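PDB 3IF2: aminotransferase from Psychrobacter arcticus 273-4, which probably transfers amino groups between amino acids and keto acids, consistent with a valine-pyruvate transaminase, using bound pyridoxal 5'-phosphate as cofactor. Local coordinates for residues L149-E154 / Y189-E194; M250-I255 / S275-P280; I366-W371 / I415-A420. All coordinates share one frame; numbering follows the deposited sequence. Where two conformers were deposited one is given.

Contact 1. Residues L149-E154 / Y189-E194; sequences LPLTPE and YRVDFE
With CG anti to its backbone N (chi1 175°), Leu151 sends its branched end across to the chain at Tyr189-Val191, while Tyr189, its CG beside its own backbone N (chi1 -67°), swings its ring over Pro153. The two leucine methyls divide the work. CD1 of Leu151 approaches the Arg190-Val191 peptide, 3.5 Å from Val191 N, and also packs against Tyr189 CB at 3.9 Å and Val191 CG2 at 4.0 Å; CD2 of Leu151 lies 4.1 Å from Tyr189 CB. Pro153, which follows a cis peptide bond, places its ring under the tyrosine in a CH-pi contact: Pro153 CD lies 3.8 Å from the Tyr189 ring centroid, 22° off the normal. The two side chains cross at about a right angle. No direct hydrogen bond joins the segments. Instead a water lies between Pro150 O (2.7 Å) and Asp192 N (3.2 Å), accepting from the latter. The tyrosine hydroxyl is held by His410 NE2 and Trp369 NE1, and Val191 N by Glu227 OE2. The contact thus fastens the loop following strand 142-149 to the end of strand 183-190, where Asp192 caps helix 193-197. Its chemistry is mainly apolar: shape and a CH-pi contact set the fit, with a water-mediated link between the backbones, and the fixed hydroxyl would limit tilting of the ring that Pro153 rests on.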
loop_
_atom_site.group_PDB
_atom_site.type_symbol
_atom_site.label_atom_id
_atom_site.label_comp_id
_atom_site.label_asym_id
_atom_site.label_seq_id
_atom_site.Cartn_x
_atom_site.Cartn_y
_atom_site.Cartn_z
ATOM N N LEU A 149 19.721 14.904 1.765
ATOM C CA LEU A 149 18.767 15.839 2.339
ATOM C C LEU A 149 19.593 17.115 2.445
ATOM O O LEU A 149 20.482 17.190 3.281
ATOM C CB LEU A 149 18.263 15.359 3.706
ATOM C CG LEU A 149 17.627 13.965 3.797
ATOM C CD1 LEU A 149 17.064 13.749 5.191
ATOM C CD2 LEU A 149 16.544 13.762 2.756
ATOM N N PRO A 150 19.334 18.118 1.584
ATOM C CA PRO A 150 20.143 19.332 1.575
ATOM C C PRO A 150 20.003 20.241 2.799
ATOM O O PRO A 150 20.819 21.155 2.979
ATOM C CB PRO A 150 19.679 20.037 0.302
ATOM C CG PRO A 150 18.294 19.692 0.192
ATOM C CD PRO A 150 18.146 18.291 0.728
ATOM N N LEU A 151 18.984 20.007 3.616
ATOM C CA LEU A 151 18.800 20.735 4.859
ATOM C C LEU A 151 17.927 19.917 5.816
ATOM O O LEU A 151 16.913 19.370 5.409
ATOM C CB LEU A 151 18.186 22.122 4.577
ATOM C CG LEU A 151 17.795 23.047 5.739
ATOM C CD1 LEU A 151 17.817 24.496 5.316
ATOM C CD2 LEU A 151 16.435 22.700 6.289
ATOM N N THR A 152 18.372 19.810 7.065
ATOM C CA THR A 152 17.625 19.177 8.147
ATOM C C THR A 152 17.366 20.317 9.159
ATOM O O THR A 152 18.077 21.321 9.129
ATOM C CB THR A 152 18.394 17.997 8.762
ATOM O OG1 THR A 152 19.701 18.429 9.153
ATOM C CG2 THR A 152 18.537 16.879 7.754
ATOM N N PRO A 153 16.361 20.190 10.045
ATOM C CA PRO A 153 15.429 19.089 10.227
ATOM C C PRO A 153 14.556 18.769 9.006
ATOM O O PRO A 153 14.277 19.642 8.170
ATOM C CB PRO A 153 14.557 19.520 11.402
ATOM C CG PRO A 153 15.133 20.762 11.925
ATOM C CD PRO A 153 16.203 21.242 11.059
ATOM N N GLU A 154 14.213 17.495 8.884
ATOM C CA GLU A 154 13.362 16.992 7.814
ATOM C C GLU A 154 12.379 15.976 8.350
ATOM O O GLU A 154 12.449 15.607 9.515
ATOM C CB GLU A 154 14.208 16.422 6.657
ATOM C CG GLU A 154 14.366 17.387 5.477
ATOM C CD GLU A 154 13.081 17.581 4.659
ATOM O OE1 GLU A 154 12.021 17.028 5.045
ATOM O OE2 GLU A 154 13.145 18.314 3.636
ATOM N N TYR A 189 15.762 28.434 8.932
ATOM C CA TYR A 189 16.842 27.545 8.523
ATOM C C TYR A 189 17.140 27.848 7.049
ATOM O O TYR A 189 16.198 28.132 6.285
ATOM C CB TYR A 189 16.448 26.062 8.656
ATOM C CG TYR A 189 16.248 25.557 10.068
ATOM C CD1 TYR A 189 17.290 25.591 10.994
ATOM C CD2 TYR A 189 15.044 24.950 10.463
ATOM C CE1 TYR A 189 17.128 25.092 12.298
ATOM C CE2 TYR A 189 14.871 24.453 11.773
ATOM C CZ TYR A 189 15.928 24.522 12.670
ATOM O OH TYR A 189 15.755 24.044 13.937
ATOM N N ARG A 190 18.430 27.802 6.682
ATOM C CA ARG A 190 18.873 28.029 5.293
ATOM C C ARG A 190 19.944 27.016 4.859
ATOM O O ARG A 190 20.741 26.545 5.666
ATOM C CB ARG A 190 19.290 29.499 5.043
ATOM C CG ARG A 190 18.057 30.439 4.885
ATOM C CD ARG A 190 18.327 31.739 4.095
ATOM N NE ARG A 190 18.998 32.791 4.862
ATOM C CZ ARG A 190 18.369 33.784 5.487
ATOM N NH1 ARG A 190 17.042 33.877 5.455
ATOM N NH2 ARG A 190 19.074 34.685 6.151
ATOM N N VAL A 191 19.930 26.680 3.566
ATOM C CA VAL A 191 20.827 25.669 3.011
ATOM C C VAL A 191 22.293 26.126 3.031
ATOM O O VAL A 191 22.620 27.213 2.542
ATOM C CB VAL A 191 20.425 25.227 1.566
ATOM C CG1 VAL A 191 21.395 24.173 1.034
ATOM C CG2 VAL A 191 19.006 24.673 1.547
ATOM N N ASP A 192 23.145 25.276 3.613
ATOM C CA ASP A 192 24.586 25.493 3.685
ATOM C C ASP A 192 25.162 24.861 2.418
ATOM O O ASP A 192 25.497 23.672 2.404
ATOM C CB ASP A 192 25.151 24.871 4.973
ATOM C CG ASP A 192 26.662 25.067 5.142
ATOM O OD1 ASP A 192 27.317 25.789 4.348
ATOM O OD2 ASP A 192 27.186 24.487 6.116
ATOM N N PHE A 193 25.237 25.661 1.353
ATOM C CA PHE A 193 25.768 25.211 0.058
ATOM C C PHE A 193 27.274 24.931 0.076
ATOM O O PHE A 193 27.727 24.115 -0.716
ATOM C CB PHE A 193 25.377 26.154 -1.101
ATOM C CG PHE A 193 23.896 26.085 -1.474
ATOM C CD1 PHE A 193 23.388 24.983 -2.190
ATOM C CD2 PHE A 193 23.009 27.116 -1.114
ATOM C CE1 PHE A 193 22.035 24.908 -2.525
ATOM C CE2 PHE A 193 21.653 27.053 -1.454
ATOM C CZ PHE A 193 21.163 25.943 -2.152
ATOM N N GLU A 194 28.034 25.592 0.962
ATOM C CA GLU A 194 29.491 25.329 1.130
ATOM C C GLU A 194 29.675 23.854 1.525
ATOM O O GLU A 194 30.375 23.109 0.835
ATOM C CB GLU A 194 30.127 26.286 2.179
ATOM C CG GLU A 194 31.637 26.149 2.376
HETATM O O HOH W 1 21.972 22.596 4.907
#

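Contact 2. Residues M250-I255 / S275-P280; sequences MPFPNI and SKIGLP. With PLP (pyridoxal-5'-phosphate), chain C.
Pro253 and Lys276 lie side by side and point the same way, Pro253 CG being 3.9 Å from Lys276 CB, where a loop of the cofactor-binding domain meets the type I beta turn Ser275-Gly278, the turn that carries the cofactor lysine in fold type I aminotransferases. Pro253 also touches the turn's backbone, its CB 3.4 Å from Lys276 O. Ile277 reaches the same proline with its CG2, 3.7 Å from Pro253 CB, and crosses Phe252 obliquely, that CG2 lying 3.9 Å from Phe252 CB. The peptide bond before Pro253 is cis, as is the one before Pro251. Past CB, Lys276 parts from Pro253, its chain bent at chi2 (-62°) and again at chi4 to turn towards the cofactor. Gly278 N closes the turn on Ser275 O at 3.1 Å, and at the backbone angles of Gly278 a side chain would collide with the preceding carbonyl. Tyr79 of the second subunit packs on Ser275 and Lys276. The cofactor is modelled as the unlinked aldehyde rather than a Schiff base: Ser275 OG donates to phosphate atom O3P at 2.6 Å, and Lys276 NZ donates to aldehyde oxygen O4A at 2.7 Å.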
loop_
_atom_site.group_PDB
_atom_site.type_symbol
_atom_site.label_atom_id
_atom_site.label_comp_id
_atom_site.label_asym_id
_atom_site.label_seq_id
_atom_site.Cartn_x
_atom_site.Cartn_y
_atom_site.Cartn_z
HETATM N N MSE A 250 2.053 23.600 -3.043
HETATM C CA MSE A 250 1.272 23.956 -4.226
HETATM C C MSE A 250 1.094 22.747 -5.139
HETATM O O MSE A 250 1.927 21.809 -5.096
HETATM C CB MSE A 250 1.993 25.019 -5.046
HETATM C CG MSE A 250 2.249 26.312 -4.329
HETATM SE SE MSE A 250 3.797 27.167 -5.056
HETATM C CE MSE A 250 5.136 25.797 -4.553
ATOM N N PRO A 251 -0.008 22.722 -5.923
ATOM C CA PRO A 251 -1.161 23.649 -5.973
ATOM C C PRO A 251 -2.261 23.324 -4.924
ATOM O O PRO A 251 -3.149 24.138 -4.719
ATOM C CB PRO A 251 -1.711 23.446 -7.384
ATOM C CG PRO A 251 -1.279 22.025 -7.759
ATOM C CD PRO A 251 -0.142 21.617 -6.896
ATOM N N PHE A 252 -2.233 22.125 -4.346
ATOM C CA PHE A 252 -3.138 21.700 -3.272
ATOM C C PHE A 252 -2.316 20.866 -2.302
ATOM O O PHE A 252 -1.510 20.082 -2.745
ATOM C CB PHE A 252 -4.353 20.887 -3.796
ATOM C CG PHE A 252 -3.999 19.743 -4.736
ATOM C CD1 PHE A 252 -3.622 18.494 -4.247
ATOM C CD2 PHE A 252 -4.083 19.914 -6.113
ATOM C CE1 PHE A 252 -3.277 17.444 -5.117
ATOM C CE2 PHE A 252 -3.753 18.852 -6.994
ATOM C CZ PHE A 252 -3.345 17.618 -6.484
ATOM N N PRO A 253 -2.498 21.039 -0.983
ATOM C CA PRO A 253 -3.412 21.930 -0.268
ATOM C C PRO A 253 -2.978 23.393 -0.209
ATOM O O PRO A 253 -3.701 24.185 0.375
ATOM C CB PRO A 253 -3.474 21.306 1.131
ATOM C CG PRO A 253 -2.109 20.774 1.331
ATOM C CD PRO A 253 -1.580 20.383 -0.042
ATOM N N ASN A 254 -1.822 23.731 -0.791
ATOM C CA ASN A 254 -1.311 25.108 -0.911
ATOM C C ASN A 254 -1.214 25.787 0.443
ATOM O O ASN A 254 -1.627 26.930 0.588
ATOM C CB ASN A 254 -2.203 25.897 -1.891
ATOM C CG ASN A 254 -1.588 27.254 -2.348
ATOM O OD1 ASN A 254 -0.390 27.363 -2.647
ATOM N ND2 ASN A 254 -2.440 28.278 -2.426
ATOM N N ILE A 255 -0.710 25.059 1.445
ATOM C CA ILE A 255 -0.550 25.594 2.810
ATOM C C ILE A 255 0.852 26.247 2.858
ATOM O O ILE A 255 1.746 25.758 3.541
ATOM C CB ILE A 255 -0.739 24.498 3.905
ATOM C CG1 ILE A 255 -2.065 23.746 3.723
ATOM C CG2 ILE A 255 -0.659 25.127 5.314
ATOM C CD1 ILE A 255 -2.250 22.546 4.613
ATOM N N SER A 275 -3.805 13.644 1.260
ATOM C CA SER A 275 -3.929 13.573 2.725
ATOM C C SER A 275 -4.160 14.928 3.391
ATOM O O SER A 275 -5.082 15.088 4.200
ATOM C CB SER A 275 -2.693 12.906 3.332
ATOM O OG SER A 275 -2.553 11.604 2.831
ATOM N N LYS A 276 -3.384 15.914 2.978
ATOM C CA LYS A 276 -3.433 17.225 3.630
ATOM C C LYS A 276 -4.468 18.195 3.087
ATOM O O LYS A 276 -4.604 19.294 3.618
ATOM C CB LYS A 276 -2.014 17.783 3.754
ATOM C CG LYS A 276 -0.982 16.740 4.340
ATOM C CD LYS A 276 -1.299 16.249 5.774
ATOM C CE LYS A 276 -0.452 15.050 6.191
ATOM N NZ LYS A 276 0.974 15.203 5.826
ATOM N N ILE A 277 -5.213 17.787 2.048
ATOM C CA ILE A 277 -6.397 18.526 1.624
ATOM C C ILE A 277 -7.574 18.055 2.482
ATOM O O ILE A 277 -8.625 18.677 2.428
ATOM C CB ILE A 277 -6.730 18.469 0.071
ATOM C CG1 ILE A 277 -7.244 17.103 -0.419
ATOM C CG2 ILE A 277 -5.511 18.851 -0.728
ATOM C CD1 ILE A 277 -7.728 17.113 -1.883
ATOM N N GLY A 278 -7.395 16.951 3.225
ATOM C CA GLY A 278 -8.391 16.370 4.121
ATOM C C GLY A 278 -8.813 14.923 3.877
ATOM O O GLY A 278 -9.779 14.499 4.487
ATOM N N LEU A 279 -8.107 14.155 3.026
ATOM C CA LEU A 279 -8.460 12.740 2.716
ATOM C C LEU A 279 -7.348 11.726 3.062
ATOM O O LEU A 279 -7.074 10.805 2.266
ATOM C CB LEU A 279 -8.843 12.607 1.237
ATOM C CG LEU A 279 -9.981 13.481 0.697
ATOM C CD1 LEU A 279 -10.033 13.424 -0.838
ATOM C CD2 LEU A 279 -11.317 13.086 1.333
ATOM N N PRO A 280 -6.734 11.847 4.271
ATOM C CA PRO A 280 -5.638 10.951 4.609
ATOM C C PRO A 280 -6.053 9.496 4.738
ATOM O O PRO A 280 -5.229 8.616 4.477
ATOM C CB PRO A 280 -5.155 11.492 5.950
ATOM C CG PRO A 280 -6.384 11.993 6.581
ATOM C CD PRO A 280 -7.111 12.653 5.452
HETATM N N1 PLP C . 5.305 14.447 3.421
HETATM C C2 PLP C . 5.293 15.202 4.574
HETATM C C2A PLP C . 6.171 16.412 4.621
HETATM C C3 PLP C . 4.457 14.828 5.650
HETATM O O3 PLP C . 4.410 15.551 6.813
HETATM C C4 PLP C . 3.656 13.665 5.549
HETATM C C4A PLP C . 2.994 13.161 6.826
HETATM O O4A PLP C . 1.800 12.840 6.855
HETATM C C5 PLP C . 3.694 12.897 4.338
HETATM C C6 PLP C . 4.534 13.325 3.292
HETATM C C5A PLP C . 2.897 11.593 4.134
HETATM O O4P PLP C . 1.588 11.794 3.644
HETATM P P PLP C . 0.725 10.567 3.073
HETATM O O1P PLP C . 1.320 9.181 3.026
HETATM O O2P PLP C . 0.456 11.026 1.680
HETATM O O3P PLP C . -0.486 10.527 3.919
#

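Contact 3. Residues I366-W371 / I415-A420; sequences IFLWLW and IRMSIA
The Phe367 ring is sandwiched: Arg416 covers one face, Ile366 CG1 the opposite one, and Met417 O comes to its edge near the ring plane. On the arginine side, the guanidinium lies flat on the ring, centres 4.2 Å apart and planes at 13°, and Arg416 CD adds a CH-pi contact 3.8 Å from the ring centroid. The extended chi1 and chi2 bring CD over the ring, and the bend at chi3 (70°) lays the guanidinium back across it. Trp369 behaves differently, offering its edge to Arg416 CB, which lies in the indole plane 3.9 Å from Trp369 CE3. Beyond the stack, Arg416 NH1 bonds to Asn217 OD1; this is consistent with the arginine that holds the substrate carboxylate in related aminotransferases, the cofactor-binding Asn217 probably keeping it in place. An alanine here would probably leave Asn217 without this partner and one face of Phe367 without its cover, freeing the ring to shift. Beneath these groups the strands run antiparallel, axes 155° apart. Leu368 and Leu370 pair with Met417 and Ile415, each through two backbone bonds, for example Leu368 N to Met417 O at 2.8 Å; beyond the strand, Ile419 N bonds to Ile366 O at 3.0 Å. Ser418 OG accepts from Ala420 N, an ST turn. On the other sheet face, selenomethionine Met417 lies alongside Leu368, its CE 3.6 Å from Leu368 CD1. Leu368, Leu370 and, past the strand, Ile419 pack on helix 324-351, while Phe367, Trp369 and Arg416 face the loop at Asn217 and Pro218; strands 357-360 and 394-395 flank the pair.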
loop_
_atom_site.group_PDB
_atom_site.type_symbol
_atom_site.label_atom_id
_atom_site.label_comp_id
_atom_site.label_asym_id
_atom_site.label_seq_id
_atom_site.Cartn_x
_atom_site.Cartn_y
_atom_site.Cartn_z
ATOM N N ILE A 366 1.488 22.458 8.842
ATOM C CA ILE A 366 0.506 22.523 9.928
ATOM C C ILE A 366 1.106 22.408 11.326
ATOM O O ILE A 366 0.435 21.951 12.266
ATOM C CB ILE A 366 -0.580 21.409 9.670
ATOM C CG1 ILE A 366 -0.008 19.975 9.787
ATOM C CG2 ILE A 366 -1.202 21.598 8.260
ATOM C CD1 ILE A 366 -1.059 18.848 9.656
ATOM N N PHE A 367 2.353 22.849 11.465
ATOM C CA PHE A 367 3.113 22.750 12.716
ATOM C C PHE A 367 3.841 24.029 13.056
ATOM O O PHE A 367 4.179 24.797 12.157
ATOM C CB PHE A 367 4.223 21.692 12.597
ATOM C CG PHE A 367 3.774 20.387 12.032
ATOM C CD1 PHE A 367 3.079 19.467 12.822
ATOM C CD2 PHE A 367 4.048 20.060 10.703
ATOM C CE1 PHE A 367 2.647 18.239 12.291
ATOM C CE2 PHE A 367 3.622 18.826 10.162
ATOM C CZ PHE A 367 2.927 17.918 10.962
ATOM N N LEU A 368 4.067 24.242 14.355
ATOM C CA LEU A 368 5.014 25.269 14.840
ATOM C C LEU A 368 6.252 24.499 15.414
ATOM O O LEU A 368 6.113 23.468 16.114
ATOM C CB LEU A 368 4.394 26.245 15.859
ATOM C CG LEU A 368 3.456 27.329 15.284
ATOM C CD1 LEU A 368 2.793 28.092 16.395
ATOM C CD2 LEU A 368 4.165 28.290 14.360
ATOM N N TRP A 369 7.438 24.995 15.083
ATOM C CA TRP A 369 8.718 24.417 15.507
ATOM C C TRP A 369 9.323 25.396 16.507
ATOM O O TRP A 369 9.716 26.497 16.118
ATOM C CB TRP A 369 9.591 24.229 14.276
ATOM C CG TRP A 369 10.943 23.607 14.459
ATOM C CD1 TRP A 369 12.153 24.226 14.328
ATOM C CD2 TRP A 369 11.226 22.243 14.748
ATOM N NE1 TRP A 369 13.160 23.339 14.527
ATOM C CE2 TRP A 369 12.625 22.112 14.799
ATOM C CE3 TRP A 369 10.430 21.112 14.988
ATOM C CZ2 TRP A 369 13.254 20.894 15.059
ATOM C CZ3 TRP A 369 11.062 19.892 15.260
ATOM C CH2 TRP A 369 12.460 19.800 15.291
ATOM N N LEU A 370 9.355 24.979 17.779
ATOM C CA LEU A 370 9.792 25.799 18.912
ATOM C C LEU A 370 11.211 25.430 19.311
ATOM O O LEU A 370 11.495 24.242 19.466
ATOM C CB LEU A 370 8.857 25.591 20.121
ATOM C CG LEU A 370 7.460 26.250 20.136
ATOM C CD1 LEU A 370 6.739 26.149 18.824
ATOM C CD2 LEU A 370 6.601 25.661 21.251
ATOM N N TRP A 371 12.076 26.447 19.468
ATOM C CA TRP A 371 13.490 26.296 19.887
ATOM C C TRP A 371 13.734 26.990 21.241
ATOM O O TRP A 371 13.684 28.209 21.332
ATOM C CB TRP A 371 14.416 26.841 18.792
ATOM C CG TRP A 371 15.905 26.888 19.108
ATOM C CD1 TRP A 371 16.608 26.065 19.959
ATOM C CD2 TRP A 371 16.880 27.727 18.483
ATOM N NE1 TRP A 371 17.947 26.392 19.955
ATOM C CE2 TRP A 371 18.148 27.399 19.050
ATOM C CE3 TRP A 371 16.814 28.736 17.509
ATOM C CZ2 TRP A 371 19.336 28.052 18.672
ATOM C CZ3 TRP A 371 18.008 29.398 17.134
ATOM C CH2 TRP A 371 19.249 29.050 17.724
ATOM N N ILE A 415 11.048 21.381 19.754
ATOM C CA ILE A 415 9.850 20.529 19.723
ATOM C C ILE A 415 8.965 20.880 18.518
ATOM O O ILE A 415 8.987 22.021 18.052
ATOM C CB ILE A 415 9.029 20.524 21.072
ATOM C CG1 ILE A 415 8.280 21.844 21.333
ATOM C CG2 ILE A 415 9.940 20.132 22.278
ATOM C CD1 ILE A 415 7.529 21.858 22.684
ATOM N N ARG A 416 8.251 19.881 17.989
ATOM C CA ARG A 416 7.230 20.097 16.947
ATOM C C ARG A 416 5.862 20.081 17.659
ATOM O O ARG A 416 5.601 19.197 18.503
ATOM C CB ARG A 416 7.259 19.024 15.858
ATOM C CG ARG A 416 6.445 19.384 14.638
ATOM C CD ARG A 416 6.233 18.177 13.740
ATOM N NE ARG A 416 5.335 17.189 14.316
ATOM C CZ ARG A 416 5.057 16.001 13.774
ATOM N NH1 ARG A 416 5.586 15.616 12.609
ATOM N NH2 ARG A 416 4.213 15.193 14.403
HETATM N N MSE A 417 5.020 21.059 17.314
HETATM C CA MSE A 417 3.675 21.236 17.885
HETATM C C MSE A 417 2.664 21.349 16.755
HETATM O O MSE A 417 2.865 22.146 15.852
HETATM C CB MSE A 417 3.649 22.528 18.694
HETATM C CG MSE A 417 2.357 22.768 19.449
HETATM SE SE MSE A 417 2.393 24.429 20.420
HETATM C CE MSE A 417 2.425 25.573 18.882
ATOM N N SER A 418 1.588 20.572 16.802
ATOM C CA SER A 418 0.567 20.639 15.751
ATOM C C SER A 418 -0.401 21.813 15.974
ATOM O O SER A 418 -1.007 21.924 17.042
ATOM C CB SER A 418 -0.239 19.344 15.643
ATOM O OG SER A 418 -1.227 19.483 14.596
ATOM N N ILE A 419 -0.515 22.691 14.976
ATOM C CA ILE A 419 -1.517 23.773 15.005
ATOM C C ILE A 419 -2.828 23.372 14.282
ATOM O O ILE A 419 -3.674 24.221 14.092
ATOM C CB ILE A 419 -0.942 25.193 14.623
ATOM C CG1 ILE A 419 -0.301 25.258 13.220
ATOM C CG2 ILE A 419 0.048 25.638 15.724
ATOM C CD1 ILE A 419 -1.262 25.041 12.068
ATOM N N ALA A 420 -2.973 22.096 13.879
ATOM C CA ALA A 420 -4.230 21.555 13.339
ATOM C C ALA A 420 -5.240 21.262 14.458
ATOM O O ALA A 420 -6.421 21.137 14.178
ATOM C CB ALA A 420 -3.980 20.277 12.553
#

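From the N terminus, contact 1 comes first, closing the excursion from residue 154 to 189 that carries strands 168-170, 174-180 and 183-190. Contact 2 then closes the short span between 255 and 275, which holds strand 268-273. Contact 3 comes last, around helix 379-388. The three lie in series, none nesting or crossing. In space contact 3 touches both others: Pro153 CG packs 3.7 Å from Trp369 CZ2, and Ile255 CD1 lies 3.9 Å from Ile366 CG2. Contact 1 ties the loop after strand 142-149 of the cofactor-binding sheet to the sheet holding strand 183-190, contact 2 joins two loops around the cofactor lysine, and contact 3 pairs two strands of that second sheet.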